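Local coordinates for Cap5O (Staphylococcus aureus, PDB 3OJO), which probably oxidises UDP-N-acetyl-mannosamine with NAD as the electron acceptor, a step in the biosynthesis of capsular polysaccharide, at residues S27-D41 / E68-E82. Sequence-based numbering, arbitrary orientation.
Sequences SIMFAKHGVDVLGVD and EVLSSGKLKVSTTPE. With NAD (nicotinamide-adenine-dinucleotide), chain J.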
ATOM      1  N   SER B  27      30.260   5.225  16.817  1.00 39.23           N
ATOM      2  CA  SER B  27      31.365   5.337  17.779  1.00 39.20           C
ATOM      3  C   SER B  27      32.295   6.466  17.336  1.00 41.81           C
ATOM      4  O   SER B  27      32.665   7.309  18.147  1.00 40.14           O
ATOM      5  CB  SER B  27      32.171   4.044  17.814  1.00 44.13           C
ATOM      6  OG  SER B  27      31.327   2.932  18.026  1.00 60.71           O
ATOM      7  N   ILE B  28      32.637   6.488  16.032  1.00 38.97           N
ATOM      8  CA  ILE B  28      33.512   7.489  15.430  1.00 39.65           C
ATOM      9  C   ILE B  28      32.926   8.904  15.625  1.00 47.91           C
ATOM     10  O   ILE B  28      33.654   9.812  16.012  1.00 48.57           O
ATOM     11  CB  ILE B  28      33.864   7.107  13.946  1.00 41.22           C
ATOM     12  CG1 ILE B  28      34.895   5.962  13.919  1.00 40.38           C
ATOM     13  CG2 ILE B  28      34.359   8.314  13.112  1.00 39.90           C
ATOM     14  CD1 ILE B  28      35.065   5.251  12.534  1.00 50.19           C
ATOM     15  N   MET B  29      31.611   9.050  15.422  1.00 46.65           N
ATOM     16  CA  MET B  29      30.862  10.289  15.548  1.00 47.47           C
ATOM     17  C   MET B  29      30.862  10.911  16.961  1.00 54.50           C
ATOM     18  O   MET B  29      31.133  12.107  17.095  1.00 54.81           O
ATOM     19  CB  MET B  29      29.442  10.103  15.018  1.00 49.64           C
ATOM     20  CG  MET B  29      28.732  11.409  14.754  1.00 53.92           C
ATOM     21  SD  MET B  29      29.674  12.626  13.783  1.00 58.12           S
ATOM     22  CE  MET B  29      29.105  12.303  12.231  1.00 54.73           C
ATOM     23  N   PHE B  30      30.565  10.116  18.005  1.00 51.13           N
ATOM     24  CA  PHE B  30      30.562  10.610  19.380  1.00 51.45           C
ATOM     25  C   PHE B  30      31.975  10.989  19.845  1.00 58.06           C
ATOM     26  O   PHE B  30      32.134  12.003  20.529  1.00 58.19           O
ATOM     27  CB  PHE B  30      29.960   9.575  20.328  1.00 52.80           C
ATOM     28  CG  PHE B  30      28.452   9.478  20.312  1.00 54.04           C
ATOM     29  CD1 PHE B  30      27.671  10.378  21.037  1.00 57.32           C
ATOM     30  CD2 PHE B  30      27.814   8.429  19.660  1.00 54.78           C
ATOM     31  CE1 PHE B  30      26.275  10.238  21.086  1.00 58.10           C
ATOM     32  CE2 PHE B  30      26.426   8.289  19.716  1.00 57.05           C
ATOM     33  CZ  PHE B  30      25.666   9.196  20.421  1.00 55.85           C
ATOM     34  N   ALA B  31      32.995  10.180  19.446  1.00 54.83           N
ATOM     35  CA  ALA B  31      34.409  10.391  19.762  1.00 54.20           C
ATOM     36  C   ALA B  31      34.947  11.657  19.091  1.00 58.43           C
ATOM     37  O   ALA B  31      35.794  12.339  19.670  1.00 59.51           O
ATOM     38  CB  ALA B  31      35.224   9.180  19.350  1.00 54.82           C
ATOM     39  N   LYS B  32      34.431  11.979  17.885  1.00 54.15           N
ATOM     40  CA  LYS B  32      34.754  13.173  17.091  1.00 53.68           C
ATOM     41  C   LYS B  32      34.305  14.443  17.847  1.00 57.63           C
ATOM     42  O   LYS B  32      34.842  15.525  17.608  1.00 57.16           O
ATOM     43  CB  LYS B  32      34.037  13.093  15.723  1.00 55.62           C
ATOM     44  CG  LYS B  32      34.523  14.079  14.675  1.00 60.34           C
ATOM     45  CD  LYS B  32      33.562  14.180  13.497  1.00 61.95           C
ATOM     46  CE  LYS B  32      33.918  15.321  12.565  1.00 62.05           C
ATOM     47  NZ  LYS B  32      35.049  14.982  11.661  1.00 68.01           N
ATOM     48  N   HIS B  33      33.318  14.289  18.756  1.00 53.90           N
ATOM     49  CA  HIS B  33      32.717  15.360  19.553  1.00 52.96           C
ATOM     50  C   HIS B  33      33.174  15.385  21.038  1.00 56.14           C
ATOM     51  O   HIS B  33      32.549  16.045  21.878  1.00 55.78           O
ATOM     52  CB  HIS B  33      31.180  15.342  19.381  1.00 53.40           C
ATOM     53  CG  HIS B  33      30.741  15.726  17.999  1.00 56.47           C
ATOM     54  ND1 HIS B  33      30.222  16.975  17.732  1.00 58.26           N
ATOM     55  CD2 HIS B  33      30.806  15.028  16.841  1.00 58.12           C
ATOM     56  CE1 HIS B  33      29.988  17.000  16.429  1.00 57.62           C
ATOM     57  NE2 HIS B  33      30.321  15.849  15.851  1.00 57.89           N
ATOM     58  N   GLY B  34      34.284  14.698  21.324  1.00 51.16           N
ATOM     59  CA  GLY B  34      34.910  14.668  22.642  1.00 50.29           C
ATOM     60  C   GLY B  34      34.453  13.633  23.650  1.00 53.20           C
ATOM     61  O   GLY B  34      34.917  13.656  24.800  1.00 52.74           O
ATOM     62  N   VAL B  35      33.555  12.718  23.253  1.00 48.32           N
ATOM     63  CA  VAL B  35      33.067  11.664  24.154  1.00 47.00           C
ATOM     64  C   VAL B  35      34.079  10.500  24.161  1.00 50.39           C
ATOM     65  O   VAL B  35      34.632  10.181  23.111  1.00 49.99           O
ATOM     66  CB  VAL B  35      31.632  11.205  23.786  1.00 49.42           C
ATOM     67  CG1 VAL B  35      31.069  10.238  24.818  1.00 48.21           C
ATOM     68  CG2 VAL B  35      30.696  12.400  23.609  1.00 49.33           C
ATOM     69  N   ASP B  36      34.353   9.908  25.348  1.00 46.63           N
ATOM     70  CA  ASP B  36      35.278   8.775  25.502  1.00 46.72           C
ATOM     71  C   ASP B  36      34.476   7.547  25.153  1.00 51.13           C
ATOM     72  O   ASP B  36      33.520   7.191  25.865  1.00 52.18           O
ATOM     73  CB  ASP B  36      35.866   8.688  26.926  1.00 48.68           C
ATOM     74  CG  ASP B  36      36.506   9.975  27.405  1.00 65.04           C
ATOM     75  OD1 ASP B  36      37.346  10.532  26.661  1.00 67.12           O
ATOM     76  OD2 ASP B  36      36.145  10.444  28.516  1.00 72.82           O
ATOM     77  N   VAL B  37      34.811   6.956  23.993  1.00 44.88           N
ATOM     78  CA  VAL B  37      34.074   5.851  23.407  1.00 42.89           C
ATOM     79  C   VAL B  37      34.838   4.552  23.439  1.00 46.05           C
ATOM     80  O   VAL B  37      35.968   4.466  22.957  1.00 44.17           O
ATOM     81  CB  VAL B  37      33.551   6.186  21.965  1.00 46.15           C
ATOM     82  CG1 VAL B  37      32.621   5.105  21.440  1.00 45.82           C
ATOM     83  CG2 VAL B  37      32.851   7.539  21.907  1.00 46.40           C
ATOM     84  N   LEU B  38      34.169   3.511  23.940  1.00 44.35           N
ATOM     85  CA  LEU B  38      34.656   2.149  23.913  1.00 43.34           C
ATOM     86  C   LEU B  38      33.785   1.394  22.895  1.00 47.99           C
ATOM     87  O   LEU B  38      32.580   1.240  23.097  1.00 48.40           O
ATOM     88  CB  LEU B  38      34.590   1.485  25.295  1.00 42.71           C
ATOM     89  CG  LEU B  38      35.408   0.190  25.527  1.00 46.83           C
ATOM     90  CD1 LEU B  38      34.608  -0.925  26.071  1.00 48.22           C
ATOM     91  CD2 LEU B  38      36.481  -0.121  24.498  1.00 47.14           C
ATOM     92  N   GLY B  39      34.404   0.977  21.798  1.00 44.03           N
ATOM     93  CA  GLY B  39      33.754   0.183  20.768  1.00 43.18           C
ATOM     94  C   GLY B  39      33.851  -1.281  21.149  1.00 47.27           C
ATOM     95  O   GLY B  39      34.940  -1.777  21.446  1.00 48.52           O
ATOM     96  N   VAL B  40      32.712  -1.987  21.154  1.00 40.78           N
ATOM     97  CA  VAL B  40      32.643  -3.394  21.502  1.00 38.22           C
ATOM     98  C   VAL B  40      32.151  -4.243  20.330  1.00 39.46           C
ATOM     99  O   VAL B  40      31.060  -3.996  19.807  1.00 37.66           O
ATOM    100  CB  VAL B  40      31.804  -3.636  22.789  1.00 40.26           C
ATOM    101  CG1 VAL B  40      31.617  -5.128  23.067  1.00 38.89           C
ATOM    102  CG2 VAL B  40      32.436  -2.948  23.984  1.00 39.76           C
ATOM    103  N   ASP B  41      32.946  -5.278  19.970  1.00 35.18           N
ATOM    104  CA  ASP B  41      32.636  -6.287  18.943  1.00 34.74           C
ATOM    105  C   ASP B  41      33.204  -7.659  19.314  1.00 39.45           C
ATOM    106  O   ASP B  41      34.343  -7.753  19.764  1.00 38.99           O
ATOM    107  CB  ASP B  41      33.141  -5.876  17.554  1.00 35.72           C
ATOM    108  CG  ASP B  41      32.315  -6.464  16.445  1.00 42.91           C
ATOM    109  OD1 ASP B  41      32.366  -7.689  16.261  1.00 48.09           O
ATOM    110  OD2 ASP B  41      31.569  -5.708  15.802  1.00 41.85           O
ATOM    111  N   GLU B  68      41.911  10.320  12.856  1.00 52.90           N
ATOM    112  CA  GLU B  68      41.915  11.476  13.771  1.00 54.02           C
ATOM    113  C   GLU B  68      41.481  11.074  15.183  1.00 59.24           C
ATOM    114  O   GLU B  68      42.137  11.412  16.163  1.00 60.44           O
ATOM    115  CB  GLU B  68      40.957  12.583  13.273  1.00 55.81           C
ATOM    116  CG  GLU B  68      41.303  13.203  11.929  1.00 71.89           C
ATOM    117  CD  GLU B  68      40.429  14.394  11.578  1.00113.44           C
ATOM    118  OE1 GLU B  68      39.268  14.184  11.155  1.00111.50           O
ATOM    119  OE2 GLU B  68      40.906  15.542  11.741  1.00119.56           O
ATOM    120  N   VAL B  69      40.360  10.370  15.263  1.00 56.49           N
ATOM    121  CA  VAL B  69      39.685   9.905  16.473  1.00 56.41           C
ATOM    122  C   VAL B  69      40.479   8.832  17.243  1.00 59.82           C
ATOM    123  O   VAL B  69      40.463   8.820  18.478  1.00 57.92           O
ATOM    124  CB  VAL B  69      38.231   9.503  16.073  1.00 60.01           C
ATOM    125  CG1 VAL B  69      37.698   8.317  16.848  1.00 59.38           C
ATOM    126  CG2 VAL B  69      37.294  10.695  16.187  1.00 59.87           C
ATOM    127  N   LEU B  70      41.176   7.943  16.515  1.00 58.20           N
ATOM    128  CA  LEU B  70      41.989   6.882  17.125  1.00 58.98           C
ATOM    129  C   LEU B  70      43.228   7.518  17.782  1.00 67.12           C
ATOM    130  O   LEU B  70      43.542   7.192  18.932  1.00 67.01           O
ATOM    131  CB  LEU B  70      42.355   5.848  16.044  1.00 58.43           C
ATOM    132  CG  LEU B  70      43.289   4.668  16.342  1.00 61.90           C
ATOM    133  CD1 LEU B  70      42.701   3.673  17.344  1.00 61.77           C
ATOM    134  CD2 LEU B  70      43.535   3.916  15.089  1.00 60.77           C
ATOM    135  N   SER B  71      43.859   8.491  17.083  1.00 65.55           N
ATOM    136  CA  SER B  71      45.037   9.232  17.549  1.00 66.15           C
ATOM    137  C   SER B  71      44.751  10.141  18.756  1.00 70.71           C
ATOM    138  O   SER B  71      45.641  10.333  19.598  1.00 71.44           O
ATOM    139  CB  SER B  71      45.688  10.015  16.409  1.00 70.07           C
ATOM    140  OG  SER B  71      44.779  10.731  15.589  1.00 81.22           O
ATOM    141  N   SER B  72      43.516  10.680  18.851  1.00 65.80           N
ATOM    142  CA  SER B  72      43.112  11.548  19.965  1.00 64.75           C
ATOM    143  C   SER B  72      42.881  10.760  21.273  1.00 67.57           C
ATOM    144  O   SER B  72      42.757  11.363  22.341  1.00 68.17           O
ATOM    145  CB  SER B  72      41.888  12.388  19.592  1.00 66.21           C
ATOM    146  OG  SER B  72      40.688  11.635  19.512  1.00 68.02           O
ATOM    147  N   GLY B  73      42.835   9.431  21.175  1.00 62.14           N
ATOM    148  CA  GLY B  73      42.599   8.542  22.310  1.00 60.84           C
ATOM    149  C   GLY B  73      41.152   8.503  22.765  1.00 61.04           C
ATOM    150  O   GLY B  73      40.858   7.935  23.822  1.00 60.68           O
ATOM    151  N   LYS B  74      40.237   9.106  21.969  1.00 54.69           N
ATOM    152  CA  LYS B  74      38.800   9.142  22.269  1.00 53.32           C
ATOM    153  C   LYS B  74      38.093   7.817  21.945  1.00 53.48           C
ATOM    154  O   LYS B  74      37.147   7.436  22.649  1.00 52.80           O
ATOM    155  CB  LYS B  74      38.101  10.335  21.587  1.00 54.97           C
ATOM    156  CG  LYS B  74      38.428  11.696  22.217  1.00 58.15           C
ATOM    157  CD  LYS B  74      38.063  11.814  23.702  1.00 56.71           C
ATOM    158  CE  LYS B  74      38.531  13.121  24.312  1.00 66.11           C
ATOM    159  NZ  LYS B  74      40.022  13.217  24.433  1.00 72.25           N
ATOM    160  N   LEU B  75      38.583   7.098  20.917  1.00 46.03           N
ATOM    161  CA  LEU B  75      38.004   5.811  20.544  1.00 43.92           C
ATOM    162  C   LEU B  75      38.954   4.641  20.768  1.00 47.44           C
ATOM    163  O   LEU B  75      39.963   4.492  20.070  1.00 48.61           O
ATOM    164  CB  LEU B  75      37.424   5.820  19.102  1.00 42.89           C
ATOM    165  CG  LEU B  75      36.773   4.527  18.556  1.00 44.42           C
ATOM    166  CD1 LEU B  75      35.570   4.109  19.357  1.00 42.56           C
ATOM    167  CD2 LEU B  75      36.378   4.690  17.124  1.00 44.20           C
ATOM    168  N   LYS B  76      38.600   3.804  21.740  1.00 41.58           N
ATOM    169  CA  LYS B  76      39.306   2.578  22.069  1.00 39.77           C
ATOM    170  C   LYS B  76      38.337   1.459  21.737  1.00 41.36           C
ATOM    171  O   LYS B  76      37.130   1.650  21.816  1.00 39.81           O
ATOM    172  CB  LYS B  76      39.713   2.519  23.558  1.00 41.59           C
ATOM    173  CG  LYS B  76      40.450   3.756  24.077  1.00 58.57           C
ATOM    174  CD  LYS B  76      41.953   3.764  23.764  1.00 69.79           C
ATOM    175  CE  LYS B  76      42.634   5.035  24.223  1.00 78.46           C
ATOM    176  NZ  LYS B  76      42.450   5.284  25.685  1.00 86.20           N
ATOM    177  N   VAL B  77      38.863   0.305  21.371  1.00 38.46           N
ATOM    178  CA  VAL B  77      38.074  -0.857  20.985  1.00 38.71           C
ATOM    179  C   VAL B  77      38.383  -2.031  21.912  1.00 47.45           C
ATOM    180  O   VAL B  77      39.442  -2.040  22.542  1.00 49.54           O
ATOM    181  CB  VAL B  77      38.201  -1.213  19.464  1.00 41.20           C
ATOM    182  CG1 VAL B  77      37.678  -0.105  18.546  1.00 40.55           C
ATOM    183  CG2 VAL B  77      39.595  -1.671  19.067  1.00 40.50           C
ATOM    184  N   SER B  78      37.458  -3.011  22.002  1.00 45.21           N
ATOM    185  CA  SER B  78      37.555  -4.210  22.859  1.00 44.63           C
ATOM    186  C   SER B  78      36.486  -5.265  22.447  1.00 47.32           C
ATOM    187  O   SER B  78      35.532  -4.940  21.736  1.00 44.54           O
ATOM    188  CB  SER B  78      37.368  -3.821  24.328  1.00 47.07           C
ATOM    189  OG  SER B  78      37.635  -4.892  25.217  1.00 55.05           O
ATOM    190  N   THR B  79      36.659  -6.520  22.909  1.00 44.04           N
ATOM    191  CA  THR B  79      35.710  -7.624  22.711  1.00 43.56           C
ATOM    192  C   THR B  79      34.795  -7.716  23.944  1.00 48.74           C
ATOM    193  O   THR B  79      33.828  -8.484  23.959  1.00 47.49           O
ATOM    194  CB  THR B  79      36.453  -8.956  22.528  1.00 44.43           C
ATOM    195  OG1 THR B  79      37.311  -9.182  23.652  1.00 40.61           O
ATOM    196  CG2 THR B  79      37.216  -9.039  21.201  1.00 39.00           C
ATOM    197  N   THR B  80      35.107  -6.900  24.966  1.00 47.46           N
ATOM    198  CA  THR B  80      34.449  -6.868  26.262  1.00 48.36           C
ATOM    199  C   THR B  80      33.889  -5.469  26.580  1.00 53.89           C
ATOM    200  O   THR B  80      34.604  -4.478  26.413  1.00 55.10           O
ATOM    201  CB  THR B  80      35.486  -7.317  27.337  1.00 59.21           C
ATOM    202  OG1 THR B  80      36.085  -8.555  26.940  1.00 59.41           O
ATOM    203  CG2 THR B  80      34.897  -7.456  28.728  1.00 60.14           C
ATOM    204  N   PRO B  81      32.655  -5.354  27.120  1.00 50.42           N
ATOM    205  CA  PRO B  81      32.178  -4.039  27.551  1.00 50.51           C
ATOM    206  C   PRO B  81      32.837  -3.668  28.882  1.00 55.85           C
ATOM    207  O   PRO B  81      33.457  -4.508  29.532  1.00 54.48           O
ATOM    208  CB  PRO B  81      30.661  -4.247  27.735  1.00 51.61           C
ATOM    209  CG  PRO B  81      30.378  -5.639  27.314  1.00 56.15           C
ATOM    210  CD  PRO B  81      31.653  -6.390  27.424  1.00 52.11           C
ATOM    211  N   GLU B  82      32.719  -2.411  29.274  1.00 55.00           N
ATOM    212  CA  GLU B  82      33.254  -1.932  30.547  1.00 56.36           C
ATOM    213  C   GLU B  82      32.249  -0.895  31.078  1.00 62.81           C
ATOM    214  O   GLU B  82      31.377  -0.451  30.322  1.00 62.83           O
ATOM    215  CB  GLU B  82      34.662  -1.317  30.384  1.00 57.87           C
ATOM    216  CG  GLU B  82      35.771  -2.208  29.833  1.00 69.33           C
ATOM    217  CD  GLU B  82      37.031  -1.508  29.358  1.00 88.66           C
ATOM    218  OE1 GLU B  82      36.971  -0.286  29.104  1.00 72.47           O
ATOM    219  OE2 GLU B  82      38.052  -2.199  29.153  1.00 93.44           O
TER
HETATM  220  PA  NAD J 500      26.676  -5.431  10.766  1.00 39.00           P
HETATM  221  O1A NAD J 500      26.628  -6.889  10.532  1.00 39.55           O
HETATM  222  O2A NAD J 500      27.420  -4.728   9.700  1.00 40.31           O
HETATM  223  O5B NAD J 500      27.376  -5.164  12.189  1.00 39.42           O
HETATM  224  C5B NAD J 500      27.061  -5.921  13.326  1.00 35.96           C
HETATM  225  C4B NAD J 500      28.323  -6.058  14.143  1.00 34.92           C
HETATM  226  O4B NAD J 500      27.985  -6.379  15.476  1.00 33.45           O
HETATM  227  C3B NAD J 500      29.266  -7.148  13.617  1.00 38.63           C
HETATM  228  O3B NAD J 500      30.594  -6.638  13.572  1.00 37.86           O
HETATM  229  C2B NAD J 500      29.194  -8.206  14.711  1.00 38.32           C
HETATM  230  O2B NAD J 500      30.384  -8.955  14.855  1.00 37.14           O
HETATM  231  C1B NAD J 500      28.877  -7.380  15.945  1.00 36.66           C
HETATM  232  N9A NAD J 500      28.229  -8.199  16.980  1.00 38.19           N
HETATM  233  C8A NAD J 500      27.287  -9.182  16.770  1.00 40.20           C
HETATM  234  N7A NAD J 500      26.847  -9.626  17.969  1.00 38.90           N
HETATM  235  C5A NAD J 500      27.507  -8.940  18.934  1.00 39.76           C
HETATM  236  C6A NAD J 500      27.455  -9.013  20.327  1.00 41.52           C
HETATM  237  N6A NAD J 500      26.619  -9.891  20.892  1.00 42.49           N
HETATM  238  N1A NAD J 500      28.262  -8.167  21.085  1.00 37.22           N
HETATM  239  C2A NAD J 500      29.099  -7.253  20.466  1.00 33.76           C
HETATM  240  N3A NAD J 500      29.149  -7.189  19.087  1.00 35.75           N
HETATM  241  C4A NAD J 500      28.366  -8.019  18.333  1.00 37.47           C
HETATM  242  O3  NAD J 500      25.160  -4.886  10.932  1.00 45.53           O
HETATM  243  PN  NAD J 500      24.732  -3.355  10.713  1.00 46.36           P
HETATM  244  O1N NAD J 500      24.534  -3.149   9.256  1.00 51.18           O
HETATM  245  O2N NAD J 500      25.642  -2.469  11.481  1.00 45.63           O
HETATM  246  O5D NAD J 500      23.284  -3.305  11.359  1.00 51.08           O
HETATM  247  C5D NAD J 500      23.008  -3.902  12.599  1.00 58.41           C
HETATM  248  C4D NAD J 500      21.496  -3.882  12.796  1.00 65.77           C
HETATM  249  O4D NAD J 500      21.018  -2.546  12.793  1.00 69.99           O
HETATM  250  C3D NAD J 500      20.709  -4.530  11.656  1.00 66.66           C
HETATM  251  O3D NAD J 500      20.713  -5.945  11.613  1.00 69.41           O
HETATM  252  C2D NAD J 500      19.342  -3.957  11.934  1.00 65.08           C
HETATM  253  O2D NAD J 500      18.866  -4.495  13.140  1.00 61.08           O
HETATM  254  C1D NAD J 500      19.702  -2.515  12.256  1.00 70.12           C
HETATM  255  N1N NAD J 500      19.589  -1.745  10.997  1.00 73.05           N
HETATM  256  C2N NAD J 500      20.673  -1.503  10.183  1.00 74.66           C
HETATM  257  C3N NAD J 500      20.500  -0.796   8.983  1.00 78.16           C
HETATM  258  C7N NAD J 500      21.676  -0.147   8.308  1.00 79.86           C
HETATM  259  O7N NAD J 500      21.522   1.186   7.859  1.00 79.40           O
HETATM  260  N7N NAD J 500      22.809  -0.837   8.126  1.00 79.98           N
HETATM  261  C4N NAD J 500      19.217  -0.373   8.604  1.00 78.98           C
HETATM  262  C5N NAD J 500      18.117  -0.654   9.412  1.00 78.38           C
HETATM  263  C6N NAD J 500      18.326  -1.358  10.600  1.00 76.03           C
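Strands 36-40 and 75-78 pair in parallel at one edge of the Rossmann-fold sheet that carries NAD. Val37 N donates to Lys74 O at 2.7 Å, and Lys76 N to Val37 O. Gly39 N then donates to Lys76 O, and Ser78 N to Gly39 O. Asp41 N closes the series on Ser78 O at 3.1 Å. On the face with Val37, Leu75 packs between the sheet and helix 23-32. With CG anti to the backbone N (chi1 -180°), it reaches both. Leu75 CD1 meets Val37 CG1 and lies 3.7 Å from Ser27 CB; Leu75 CD2 lies 3.8 Å from Ile28 CG1. Ala31 CB sits against Val69 CG1 at 3.6 Å, joining helix 23-32 to helix 62-71. On the other face, Leu38 CD2 lies 3.3 Å from Lys76 O, while CD1 faces Thr80 O. Val40 CG2 packs on Pro81 CA. The Asp41 carboxylate takes both adenosine ribose hydroxyls: NAD O2B donates to OD1 (2.7 Å) and NAD O3B to OD2. Asn43 N also bonds OD1, and Leu19 N bonds OD2. Such an acid after the second strand marks NAD-binding Rossmann folds. Strand 13-17 flanks strand 36-40 on its other edge, and Tyr66 of helix 62-71 touches Ile28 and Leu75.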